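Local coordinates for protein inorganic polyphosphate/ATP-glucomannokinase (PDB 1WOQ) that catalyses the phosphorylation of glucose and mannose, taking the phosphoryl group from either inorganic polyphosphate or ATP, at residues K141-V146 against F157-K162; Y134-G139 against P240-V245; V120-D125 against N166-H171; A127-A132 against A256-L261. All blocks are in the same frame, centred on the assembly; numbering follows the deposited sequence.

Interaction 1: K141-V146 against F157-K162; sequences KGTVLV and FIFDGK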
loop_
_atom_site.group_PDB
_atom_site.type_symbol
_atom_site.label_atom_id
_atom_site.label_comp_id
_atom_site.label_asym_id
_atom_site.label_seq_id
_atom_site.Cartn_x
_atom_site.Cartn_y
_atom_site.Cartn_z
ATOM N N LYS A 141 -14.677 -14.331 -3.260
ATOM C CA LYS A 141 -14.974 -13.884 -4.613
ATOM C C LYS A 141 -15.756 -12.581 -4.546
ATOM O O LYS A 141 -16.124 -12.121 -3.464
ATOM C CB LYS A 141 -15.786 -14.939 -5.366
ATOM C CG LYS A 141 -17.050 -15.387 -4.652
ATOM C CD LYS A 141 -17.892 -16.336 -5.514
ATOM C CE LYS A 141 -17.139 -17.610 -5.897
ATOM N NZ LYS A 141 -16.024 -17.370 -6.857
ATOM N N GLY A 142 -15.996 -11.985 -5.705
ATOM C CA GLY A 142 -16.738 -10.743 -5.738
ATOM C C GLY A 142 -15.889 -9.554 -5.340
ATOM O O GLY A 142 -14.660 -9.613 -5.351
ATOM N N THR A 143 -16.556 -8.473 -4.967
ATOM C CA THR A 143 -15.877 -7.243 -4.590
ATOM C C THR A 143 -15.332 -7.235 -3.173
ATOM O O THR A 143 -16.074 -7.413 -2.208
ATOM C CB THR A 143 -16.827 -6.050 -4.755
ATOM O OG1 THR A 143 -17.266 -5.992 -6.114
ATOM C CG2 THR A 143 -16.130 -4.740 -4.391
ATOM N N VAL A 144 -14.023 -7.021 -3.065
ATOM C CA VAL A 144 -13.335 -6.952 -1.781
ATOM C C VAL A 144 -12.560 -5.641 -1.778
ATOM O O VAL A 144 -11.732 -5.405 -2.652
ATOM C CB VAL A 144 -12.353 -8.136 -1.602
ATOM C CG1 VAL A 144 -11.532 -7.952 -0.331
ATOM C CG2 VAL A 144 -13.139 -9.447 -1.533
ATOM N N LEU A 145 -12.825 -4.783 -0.801
ATOM C CA LEU A 145 -12.132 -3.501 -0.756
ATOM C C LEU A 145 -11.187 -3.409 0.426
ATOM O O LEU A 145 -11.601 -3.518 1.578
ATOM C CB LEU A 145 -13.151 -2.354 -0.711
ATOM C CG LEU A 145 -14.165 -2.346 -1.863
ATOM C CD1 LEU A 145 -15.153 -1.197 -1.674
ATOM C CD2 LEU A 145 -13.436 -2.216 -3.192
ATOM N N VAL A 146 -9.906 -3.223 0.128
ATOM C CA VAL A 146 -8.887 -3.100 1.162
ATOM C C VAL A 146 -8.646 -1.606 1.359
ATOM O O VAL A 146 -8.153 -0.924 0.463
ATOM C CB VAL A 146 -7.576 -3.788 0.728
ATOM C CG1 VAL A 146 -6.577 -3.788 1.881
ATOM C CG2 VAL A 146 -7.867 -5.216 0.288
ATOM N N PHE A 157 -8.953 -2.074 -4.937
ATOM C CA PHE A 157 -10.225 -2.620 -5.397
ATOM C C PHE A 157 -9.942 -4.008 -5.970
ATOM O O PHE A 157 -9.293 -4.142 -7.008
ATOM C CB PHE A 157 -10.824 -1.702 -6.472
ATOM C CG PHE A 157 -12.297 -1.917 -6.713
ATOM C CD1 PHE A 157 -13.201 -0.876 -6.512
ATOM C CD2 PHE A 157 -12.777 -3.149 -7.151
ATOM C CE1 PHE A 157 -14.569 -1.060 -6.745
ATOM C CE2 PHE A 157 -14.138 -3.347 -7.386
ATOM C CZ PHE A 157 -15.037 -2.299 -7.184
ATOM N N ILE A 158 -10.417 -5.035 -5.274
ATOM C CA ILE A 158 -10.222 -6.417 -5.696
ATOM C C ILE A 158 -11.566 -6.995 -6.147
ATOM O O ILE A 158 -12.577 -6.799 -5.478
ATOM C CB ILE A 158 -9.691 -7.293 -4.525
ATOM C CG1 ILE A 158 -8.422 -6.677 -3.926
ATOM C CG2 ILE A 158 -9.406 -8.712 -5.017
ATOM C CD1 ILE A 158 -7.265 -6.557 -4.902
ATOM N N PHE A 159 -11.577 -7.679 -7.287
ATOM C CA PHE A 159 -12.800 -8.310 -7.780
ATOM C C PHE A 159 -12.470 -9.720 -8.248
ATOM O O PHE A 159 -11.660 -9.909 -9.160
ATOM C CB PHE A 159 -13.421 -7.526 -8.936
ATOM C CG PHE A 159 -14.759 -8.065 -9.363
ATOM C CD1 PHE A 159 -15.859 -7.965 -8.520
ATOM C CD2 PHE A 159 -14.906 -8.725 -10.581
ATOM C CE1 PHE A 159 -17.090 -8.516 -8.873
ATOM C CE2 PHE A 159 -16.134 -9.280 -10.946
ATOM C CZ PHE A 159 -17.226 -9.175 -10.089
ATOM N N ASP A 160 -13.106 -10.706 -7.624
ATOM C CA ASP A 160 -12.859 -12.106 -7.951
ATOM C C ASP A 160 -11.370 -12.412 -7.814
ATOM O O ASP A 160 -10.791 -13.149 -8.619
ATOM C CB ASP A 160 -13.337 -12.433 -9.373
ATOM C CG ASP A 160 -14.845 -12.611 -9.461
ATOM O OD1 ASP A 160 -15.502 -12.719 -8.405
ATOM O OD2 ASP A 160 -15.373 -12.658 -10.593
ATOM N N GLY A 161 -10.754 -11.825 -6.792
ATOM C CA GLY A 161 -9.341 -12.049 -6.534
ATOM C C GLY A 161 -8.373 -11.318 -7.448
ATOM O O GLY A 161 -7.156 -11.478 -7.318
ATOM N N LYS A 162 -8.899 -10.515 -8.365
ATOM C CA LYS A 162 -8.056 -9.773 -9.296
ATOM C C LYS A 162 -8.046 -8.291 -8.953
ATOM O O LYS A 162 -9.054 -7.743 -8.520
ATOM C CB LYS A 162 -8.559 -9.939 -10.734
ATOM C CG LYS A 162 -8.692 -11.376 -11.211
ATOM C CD LYS A 162 -8.973 -11.428 -12.713
ATOM C CE LYS A 162 -10.233 -10.658 -13.090
ATOM N NZ LYS A 162 -10.404 -10.546 -14.571
HETATM O O HOH W 1 -12.295 -11.027 -4.502
#
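The carbonyl oxygen of G142 has two partners: D160 N donates to G142 O over 3.0 Å from above the carbonyl plane, and a water lies 2.9 Å from G142 O, hydrogen-bonded in turn to G161 N. D160 also returns a bond through its side chain, since OD1 takes the N-H of G142 at 2.8 Å, nearly in line with its C-O bond. One residue of the turn thus holds both polar atoms of G142, whose positive phi (78°) suits glycine. Deeper in the hairpin V144 and I158 form a hydrogen-bonded antiparallel pair; V144 N meets I158 O at 2.8 Å in an almost straight bond (176°). T143 with F159 and L145 with F157 are the non-hydrogen-bonded pairs, and their side chains share one face. There CG of F157 stands anti to the backbone N (chi1 -162°), and the ring lies beside L145, whose CD2 lies over one face in a CH-pi contact 3.8 Å from the centroid. T143 meets F159 differently, with OG1 at the ring edge, 3.4 Å from CD1. The branched V144 and I158 pack on the opposite face, CB to CB. Strand 143-149 is central in the second sheet, with strand 217-221 on its other side, while strand 162-164 flanks 153-159 and F213 of helix 195-213 meets the F157 ring edge-to-face.

Interaction 2: Y134-G139 against P240-V245; sequences YGAGAG and PIVPAV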
loop_
_atom_site.group_PDB
_atom_site.type_symbol
_atom_site.label_atom_id
_atom_site.label_comp_id
_atom_site.label_asym_id
_atom_site.label_seq_id
_atom_site.Cartn_x
_atom_site.Cartn_y
_atom_site.Cartn_z
ATOM N N TYR A 134 -2.482 -13.881 0.022
ATOM C CA TYR A 134 -2.010 -14.481 1.268
ATOM C C TYR A 134 -2.753 -14.051 2.525
ATOM O O TYR A 134 -2.478 -14.575 3.607
ATOM C CB TYR A 134 -0.534 -14.132 1.479
ATOM C CG TYR A 134 0.359 -14.401 0.295
ATOM C CD1 TYR A 134 0.696 -15.705 -0.068
ATOM C CD2 TYR A 134 0.894 -13.347 -0.450
ATOM C CE1 TYR A 134 1.547 -15.953 -1.143
ATOM C CE2 TYR A 134 1.743 -13.585 -1.524
ATOM C CZ TYR A 134 2.067 -14.891 -1.864
ATOM O OH TYR A 134 2.916 -15.131 -2.921
ATOM N N GLY A 135 -3.674 -13.102 2.398
ATOM C CA GLY A 135 -4.367 -12.609 3.574
ATOM C C GLY A 135 -5.866 -12.811 3.700
ATOM O O GLY A 135 -6.412 -13.834 3.296
ATOM N N ALA A 136 -6.523 -11.808 4.273
ATOM C CA ALA A 136 -7.961 -11.839 4.523
ATOM C C ALA A 136 -8.861 -11.907 3.291
ATOM O O ALA A 136 -10.073 -12.103 3.419
ATOM C CB ALA A 136 -8.349 -10.640 5.387
ATOM N N GLY A 137 -8.285 -11.748 2.105
ATOM C CA GLY A 137 -9.091 -11.806 0.897
ATOM C C GLY A 137 -9.048 -13.142 0.174
ATOM O O GLY A 137 -9.824 -13.386 -0.752
ATOM N N ALA A 138 -8.140 -14.016 0.593
ATOM C CA ALA A 138 -8.002 -15.319 -0.044
ATOM C C ALA A 138 -9.302 -16.110 0.040
ATOM O O ALA A 138 -9.893 -16.227 1.109
ATOM C CB ALA A 138 -6.863 -16.109 0.611
ATOM N N GLY A 139 -9.743 -16.640 -1.095
ATOM C CA GLY A 139 -10.961 -17.430 -1.113
ATOM C C GLY A 139 -12.254 -16.636 -1.131
ATOM O O GLY A 139 -13.340 -17.211 -1.073
ATOM N N PRO A 240 -19.130 -7.340 6.266
ATOM C CA PRO A 240 -18.195 -7.768 7.306
ATOM C C PRO A 240 -16.915 -6.958 7.127
ATOM O O PRO A 240 -16.525 -6.637 6.001
ATOM C CB PRO A 240 -18.009 -9.258 7.019
ATOM C CG PRO A 240 -18.277 -9.368 5.548
ATOM C CD PRO A 240 -19.454 -8.446 5.350
ATOM N N ILE A 241 -16.272 -6.612 8.233
ATOM C CA ILE A 241 -15.056 -5.818 8.160
ATOM C C ILE A 241 -14.023 -6.375 9.126
ATOM O O ILE A 241 -14.298 -6.566 10.313
ATOM C CB ILE A 241 -15.370 -4.322 8.454
ATOM C CG1 ILE A 241 -14.097 -3.481 8.339
ATOM C CG2 ILE A 241 -16.024 -4.176 9.830
ATOM C CD1 ILE A 241 -14.365 -1.983 8.237
ATOM N N VAL A 242 -12.838 -6.660 8.600
ATOM C CA VAL A 242 -11.768 -7.230 9.401
ATOM C C VAL A 242 -10.429 -6.559 9.125
ATOM O O VAL A 242 -10.215 -5.965 8.064
ATOM C CB VAL A 242 -11.612 -8.744 9.112
ATOM C CG1 VAL A 242 -12.950 -9.451 9.270
ATOM C CG2 VAL A 242 -11.068 -8.950 7.700
ATOM N N PRO A 243 -9.506 -6.637 10.089
ATOM C CA PRO A 243 -8.200 -6.020 9.870
ATOM C C PRO A 243 -7.387 -6.868 8.897
ATOM O O PRO A 243 -7.627 -8.072 8.754
ATOM C CB PRO A 243 -7.597 -5.993 11.270
ATOM C CG PRO A 243 -8.177 -7.224 11.898
ATOM C CD PRO A 243 -9.623 -7.153 11.465
ATOM N N ALA A 244 -6.434 -6.236 8.220
ATOM C CA ALA A 244 -5.579 -6.929 7.264
ATOM C C ALA A 244 -4.647 -7.911 7.971
ATOM O O ALA A 244 -4.239 -7.681 9.113
ATOM C CB ALA A 244 -4.756 -5.911 6.476
ATOM N N VAL A 245 -4.316 -9.002 7.283
ATOM C CA VAL A 245 -3.419 -10.024 7.815
ATOM C C VAL A 245 -1.987 -9.492 7.764
ATOM O O VAL A 245 -1.226 -9.623 8.726
ATOM C CB VAL A 245 -3.522 -11.327 6.993
ATOM C CG1 VAL A 245 -2.432 -12.306 7.408
ATOM C CG2 VAL A 245 -4.901 -11.954 7.198
#
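The flat group that carries this contact is the peptide joining G135 to A136, with V245 standing over one of its faces. CG2 of V245 lies above the peptide plane on the side of A136 N, 3.3 Å from that nitrogen and 3.7 Å from G135 CA. The branch is placed there by chi1 of V245 (171°), which sets CG1 anti to the backbone N and CG2 anti to the carbonyl carbon. Glycine fits beneath it because a CB at position 135 would come tight against V245 CB. A136 adds a compact methyl that reaches two valines at once: its CB is 3.9 Å from V242 CG2 and 4.1 Å from V245 CG2. No hydrogen bond spans the two segments; the polar link is supplied by E131 of helix 123-134, whose OE1 accepts from both A136 N and V245 N and so pins the two backbones to one carboxylate. G135 to A138 form a type I beta turn, closed by A138 N to G135 O at 3.2 Å. The Y134 ring turns the other way, onto V253 and I257 of helix 250-262, and its OH bonds to L31 O. Strand 241-243 is an outermost strand of the five-stranded sheet ordered 3-2-1-4-5 that recurs in both domains of the actin-like ATPase fold, and the arrangement belongs to this fold: a tight turn after the helix lays A136 over one face of the last two strands, on V242 and I219, before the chain enters the sheet at strand 143-149.

Interaction 3: V120-D125 against N166-H171; sequences VINDAD and NAELGH. With BGC (beta-D-glucopyranose), chain C.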
loop_
_atom_site.group_PDB
_atom_site.type_symbol
_atom_site.label_atom_id
_atom_site.label_comp_id
_atom_site.label_asym_id
_atom_site.label_seq_id
_atom_site.Cartn_x
_atom_site.Cartn_y
_atom_site.Cartn_z
ATOM N N VAL A 120 6.830 -0.159 -10.683
ATOM C CA VAL A 120 6.099 0.452 -9.588
ATOM C C VAL A 120 4.602 0.180 -9.649
ATOM O O VAL A 120 4.020 0.021 -10.727
ATOM C CB VAL A 120 6.341 1.985 -9.577
ATOM C CG1 VAL A 120 5.580 2.643 -8.438
ATOM C CG2 VAL A 120 7.840 2.268 -9.456
ATOM N N ILE A 121 3.993 0.116 -8.473
ATOM C CA ILE A 121 2.562 -0.114 -8.346
ATOM C C ILE A 121 2.092 0.729 -7.169
ATOM O O ILE A 121 2.870 1.022 -6.261
ATOM C CB ILE A 121 2.259 -1.602 -8.065
ATOM C CG1 ILE A 121 0.752 -1.804 -7.870
ATOM C CG2 ILE A 121 3.040 -2.069 -6.839
ATOM C CD1 ILE A 121 0.352 -3.260 -7.682
ATOM N N ASN A 122 0.832 1.140 -7.185
ATOM C CA ASN A 122 0.316 1.932 -6.078
ATOM C C ASN A 122 0.460 1.155 -4.766
ATOM O O ASN A 122 0.263 -0.058 -4.734
ATOM C CB ASN A 122 -1.149 2.284 -6.321
ATOM C CG ASN A 122 -1.798 2.893 -5.107
ATOM O OD1 ASN A 122 -2.454 2.200 -4.331
ATOM N ND2 ASN A 122 -1.604 4.197 -4.918
ATOM N N ASP A 123 0.796 1.855 -3.686
ATOM C CA ASP A 123 0.988 1.199 -2.396
ATOM C C ASP A 123 -0.232 0.440 -1.864
ATOM O O ASP A 123 -0.097 -0.674 -1.344
ATOM C CB ASP A 123 1.484 2.206 -1.346
ATOM C CG ASP A 123 0.484 3.320 -1.062
ATOM O OD1 ASP A 123 0.507 3.845 0.071
ATOM O OD2 ASP A 123 -0.306 3.687 -1.958
ATOM N N ALA A 124 -1.419 1.027 -1.987
ATOM C CA ALA A 124 -2.629 0.356 -1.513
ATOM C C ALA A 124 -2.931 -0.851 -2.403
ATOM O O ALA A 124 -3.351 -1.901 -1.911
ATOM C CB ALA A 124 -3.813 1.332 -1.504
ATOM N N ASP A 125 -2.713 -0.699 -3.710
ATOM C CA ASP A 125 -2.938 -1.790 -4.657
ATOM C C ASP A 125 -2.058 -2.985 -4.288
ATOM O O ASP A 125 -2.504 -4.135 -4.341
ATOM C CB ASP A 125 -2.616 -1.352 -6.091
ATOM C CG ASP A 125 -3.716 -0.506 -6.717
ATOM O OD1 ASP A 125 -4.734 -0.233 -6.044
ATOM O OD2 ASP A 125 -3.555 -0.117 -7.893
ATOM N N ASN A 166 -5.584 1.148 -9.394
ATOM C CA ASN A 166 -5.685 2.567 -9.098
ATOM C C ASN A 166 -6.975 3.157 -8.541
ATOM O O ASN A 166 -7.313 4.296 -8.857
ATOM C CB ASN A 166 -5.262 3.349 -10.348
ATOM C CG ASN A 166 -3.796 3.130 -10.706
ATOM O OD1 ASN A 166 -3.458 2.789 -11.847
ATOM N ND2 ASN A 166 -2.920 3.331 -9.732
ATOM N N ALA A 167 -7.698 2.416 -7.707
ATOM C CA ALA A 167 -8.906 2.999 -7.119
ATOM C C ALA A 167 -8.395 3.990 -6.069
ATOM O O ALA A 167 -7.545 3.640 -5.248
ATOM C CB ALA A 167 -9.762 1.920 -6.456
ATOM N N GLU A 168 -8.895 5.223 -6.099
ATOM C CA GLU A 168 -8.460 6.244 -5.142
ATOM C C GLU A 168 -9.598 6.663 -4.218
ATOM O O GLU A 168 -9.933 7.841 -4.126
ATOM C CB GLU A 168 -7.919 7.470 -5.894
ATOM C CG GLU A 168 -6.529 7.275 -6.504
ATOM C CD GLU A 168 -5.421 7.287 -5.458
ATOM O OE1 GLU A 168 -5.582 7.977 -4.429
ATOM O OE2 GLU A 168 -4.379 6.627 -5.676
ATOM N N LEU A 169 -10.180 5.685 -3.528
ATOM C CA LEU A 169 -11.299 5.928 -2.622
ATOM C C LEU A 169 -10.966 6.798 -1.419
ATOM O O LEU A 169 -11.867 7.246 -0.707
ATOM C CB LEU A 169 -11.888 4.592 -2.158
ATOM C CG LEU A 169 -13.039 4.000 -2.983
ATOM C CD1 LEU A 169 -12.952 4.415 -4.436
ATOM C CD2 LEU A 169 -13.036 2.486 -2.838
ATOM N N GLY A 170 -9.679 7.034 -1.187
ATOM C CA GLY A 170 -9.288 7.885 -0.081
ATOM C C GLY A 170 -9.590 9.324 -0.448
ATOM O O GLY A 170 -9.540 10.217 0.400
ATOM N N HIS A 171 -9.926 9.548 -1.717
ATOM C CA HIS A 171 -10.225 10.890 -2.190
ATOM C C HIS A 171 -11.675 11.121 -2.570
ATOM O O HIS A 171 -12.007 12.067 -3.285
ATOM C CB HIS A 171 -9.268 11.260 -3.329
ATOM C CG HIS A 171 -7.846 11.375 -2.872
ATOM N ND1 HIS A 171 -7.452 12.294 -1.921
ATOM C CD2 HIS A 171 -6.752 10.629 -3.152
ATOM C CE1 HIS A 171 -6.177 12.103 -1.632
ATOM N NE2 HIS A 171 -5.728 11.098 -2.364
HETATM C C2 BGC C . -2.971 8.530 -2.206
HETATM C C3 BGC C . -3.068 7.046 -2.586
HETATM C C4 BGC C . -2.367 6.185 -1.525
HETATM C C5 BGC C . -2.934 6.514 -0.136
HETATM C C6 BGC C . -2.247 5.771 0.994
HETATM C C1 BGC C . -3.536 8.724 -0.796
HETATM O O1 BGC C . -3.428 10.049 -0.407
HETATM O O2 BGC C . -3.701 9.315 -3.134
HETATM O O3 BGC C . -2.477 6.828 -3.858
HETATM O O4 BGC C . -2.570 4.805 -1.811
HETATM O O5 BGC C . -2.795 7.927 0.132
HETATM O O6 BGC C . -0.840 5.954 0.955
HETATM O O HOH W 2 -7.368 -0.426 -6.787
#
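The backbones meet where strand 118-122 gives way to helix 123-134, and the loop residue N166, with positive phi, presents its N-H to the first helical turn at D125. D125 OD2 takes N166 N at 2.8 Å on its syn lone pair, while a water 2.7 Å from OD1 of D125 passes the link on to A167 N. An aspartate suits the place because its two oxygens serve two successive amides, one directly and one through the water. N122 is the N-cap of the helix: its OD1 accepts D125 N at 3.0 Å, in plane and on a lone pair, and A124 N more weakly. With CG of N122 anti to the backbone N (chi1 170°), ND2 reaches the glucose, with a weak bond of 3.0 Å to O3, another to O4, and a further bond to G84 O. An alanine in place of N122 would probably leave the first amides of the helix uncapped and deprive the O3 and O4 hydroxyls of a donor. D123 grips the sugar from the same side, OD1 receiving O6, the hydroxyl that glucokinases phosphorylate, at 2.7 Å, and OD2 receiving O4. From the other segment E168, bent at chi2, turns its carboxylate to two neighbouring hydroxyls: O2 donates to OE1 and O3 to OE2, both at 2.6 Å. H171 NE2 meets O2 in the ring plane at 2.8 Å, and D178 holds its ND1. Helix 123-134 lines one side of the pocket; the loop between strands 162-164 and 173-174 lines the other.

Interaction 4: A127-A132 against A256-L261; sequences AGLAEA and AIEIAL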
loop_
_atom_site.group_PDB
_atom_site.type_symbol
_atom_site.label_atom_id
_atom_site.label_comp_id
_atom_site.label_asym_id
_atom_site.label_seq_id
_atom_site.Cartn_x
_atom_site.Cartn_y
_atom_site.Cartn_z
ATOM N N ALA A 127 -0.856 -3.679 -1.307
ATOM C CA ALA A 127 -1.401 -4.244 -0.076
ATOM C C ALA A 127 -2.590 -5.139 -0.420
ATOM O O ALA A 127 -2.784 -6.192 0.190
ATOM C CB ALA A 127 -1.838 -3.128 0.873
ATOM N N GLY A 128 -3.382 -4.714 -1.402
ATOM C CA GLY A 128 -4.538 -5.491 -1.824
ATOM C C GLY A 128 -4.146 -6.814 -2.459
ATOM O O GLY A 128 -4.748 -7.855 -2.168
ATOM N N LEU A 129 -3.137 -6.790 -3.326
ATOM C CA LEU A 129 -2.675 -8.018 -3.975
ATOM C C LEU A 129 -2.245 -9.014 -2.906
ATOM O O LEU A 129 -2.566 -10.207 -2.976
ATOM C CB LEU A 129 -1.485 -7.735 -4.899
ATOM C CG LEU A 129 -1.727 -6.980 -6.205
ATOM C CD1 LEU A 129 -0.389 -6.650 -6.866
ATOM C CD2 LEU A 129 -2.587 -7.829 -7.127
ATOM N N ALA A 130 -1.512 -8.518 -1.914
ATOM C CA ALA A 130 -1.035 -9.362 -0.828
ATOM C C ALA A 130 -2.189 -9.950 -0.013
ATOM O O ALA A 130 -2.177 -11.136 0.298
ATOM C CB ALA A 130 -0.100 -8.570 0.076
ATOM N N GLU A 131 -3.178 -9.128 0.334
ATOM C CA GLU A 131 -4.318 -9.617 1.110
ATOM C C GLU A 131 -5.150 -10.611 0.314
ATOM O O GLU A 131 -5.691 -11.565 0.873
ATOM C CB GLU A 131 -5.221 -8.459 1.560
ATOM C CG GLU A 131 -4.644 -7.592 2.662
ATOM C CD GLU A 131 -4.273 -8.386 3.907
ATOM O OE1 GLU A 131 -5.138 -9.111 4.442
ATOM O OE2 GLU A 131 -3.114 -8.278 4.350
ATOM N N ALA A 132 -5.261 -10.381 -0.989
ATOM C CA ALA A 132 -6.040 -11.259 -1.855
ATOM C C ALA A 132 -5.398 -12.636 -2.002
ATOM O O ALA A 132 -6.089 -13.663 -2.035
ATOM C CB ALA A 132 -6.202 -10.616 -3.230
ATOM N N ALA A 256 6.160 -7.522 -4.887
ATOM C CA ALA A 256 6.781 -8.713 -5.458
ATOM C C ALA A 256 5.745 -9.479 -6.276
ATOM O O ALA A 256 6.033 -9.955 -7.376
ATOM C CB ALA A 256 7.339 -9.597 -4.349
ATOM N N ILE A 257 4.536 -9.597 -5.733
ATOM C CA ILE A 257 3.457 -10.285 -6.434
ATOM C C ILE A 257 3.257 -9.668 -7.814
ATOM O O ILE A 257 3.163 -10.382 -8.807
ATOM C CB ILE A 257 2.112 -10.178 -5.666
ATOM C CG1 ILE A 257 2.163 -11.033 -4.399
ATOM C CG2 ILE A 257 0.955 -10.613 -6.570
ATOM C CD1 ILE A 257 0.924 -10.911 -3.531
ATOM N N GLU A 258 3.189 -8.338 -7.868
ATOM C CA GLU A 258 2.986 -7.640 -9.131
ATOM C C GLU A 258 4.055 -8.009 -10.156
ATOM O O GLU A 258 3.741 -8.228 -11.325
ATOM C CB GLU A 258 2.964 -6.121 -8.910
ATOM C CG GLU A 258 2.569 -5.309 -10.150
ATOM C CD GLU A 258 1.181 -5.652 -10.674
ATOM O OE1 GLU A 258 0.464 -6.439 -10.023
ATOM O OE2 GLU A 258 0.800 -5.127 -11.742
ATOM N N ILE A 259 5.315 -8.071 -9.731
ATOM C CA ILE A 259 6.393 -8.444 -10.649
ATOM C C ILE A 259 6.074 -9.799 -11.264
ATOM O O ILE A 259 6.111 -9.969 -12.484
ATOM C CB ILE A 259 7.750 -8.595 -9.933
ATOM C CG1 ILE A 259 8.246 -7.243 -9.436
ATOM C CG2 ILE A 259 8.773 -9.224 -10.885
ATOM C CD1 ILE A 259 9.573 -7.333 -8.730
ATOM N N ALA A 260 5.772 -10.760 -10.397
ATOM C CA ALA A 260 5.452 -12.119 -10.814
ATOM C C ALA A 260 4.292 -12.158 -11.800
ATOM O O ALA A 260 4.370 -12.823 -12.832
ATOM C CB ALA A 260 5.127 -12.969 -9.591
ATOM N N LEU A 261 3.214 -11.447 -11.480
ATOM C CA LEU A 261 2.049 -11.415 -12.354
ATOM C C LEU A 261 2.400 -10.826 -13.713
ATOM O O LEU A 261 2.002 -11.358 -14.749
ATOM C CB LEU A 261 0.924 -10.596 -11.718
ATOM C CG LEU A 261 0.307 -11.140 -10.426
ATOM C CD1 LEU A 261 -0.773 -10.183 -9.945
ATOM C CD2 LEU A 261 -0.274 -12.526 -10.670
#
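L129 and I257 bring the two helices together: I257 sends its side chain against the backbone of helix 123-134, while L129 reaches between the side chains of I257, E258 and L261. The chain of I257 is extended at chi2 (176°), which places CD1 against the helix opposite, 3.6 Å from L129 O and 3.7 Å from A130 CA. Its other branch, CG2, lies 4.1 Å from L129 CB, so that beta-branched isoleucine touches the partner helix at two levels. L129 carries its CG anti to the carbonyl carbon (chi1 -72°) and divides its methyls: CD1 goes to E258, CD2 to L261. The axes of the two short segments pass 9.6 Å apart at an angle of 81°, a nearly perpendicular crossing that confines the contact to a few residues. In the two-domain actin-like fold of this family such helices lie at the junction of the lobes: helix 123-134 leaves the first sheet and leads to the second, while helix 250-262 at the C terminus leans on I121, L31 and P77 of the first lobe. Replacing I257 by an alanine would probably open a gap beside L129 and A130 and leave the L129 side chain freer to turn. E258 has CG anti to its backbone N and bends at chi2, which folds CD back; its OE1 lies 3.3 Å from L129 CD1, and its CB, 4.0 Å from the same methyl, gives the leucine an apolar patch at the base of the acid. L129 and L261 run alongside each other with opposite senses, CD2 of L129 meeting CD1 of L261 at 4.1 Å. A130, with its single methyl, lets the I257 tip come close to the helix backbone.

From the N terminus, strand 118-122 and helix 123-134 supply the first segments of interactions 3 and 4, the following turn that of interaction 2, and strand 143-149 that of interaction 1. Interaction 1 closes first, as a hairpin lying within the loops of all the others. Interaction 3 closes next, bringing the loop at 166-171 back to the helix start around the sugar. Interaction 2 closes at the edge strand 241-243, and interaction 4 last, at the C-terminal helix, enclosing interaction 2. Interaction 3 crosses both 2 and 4. Helix 123-134 connects them: its G128 and A132 pack on the hairpin, L129 meets I121, and its end borders interaction 2.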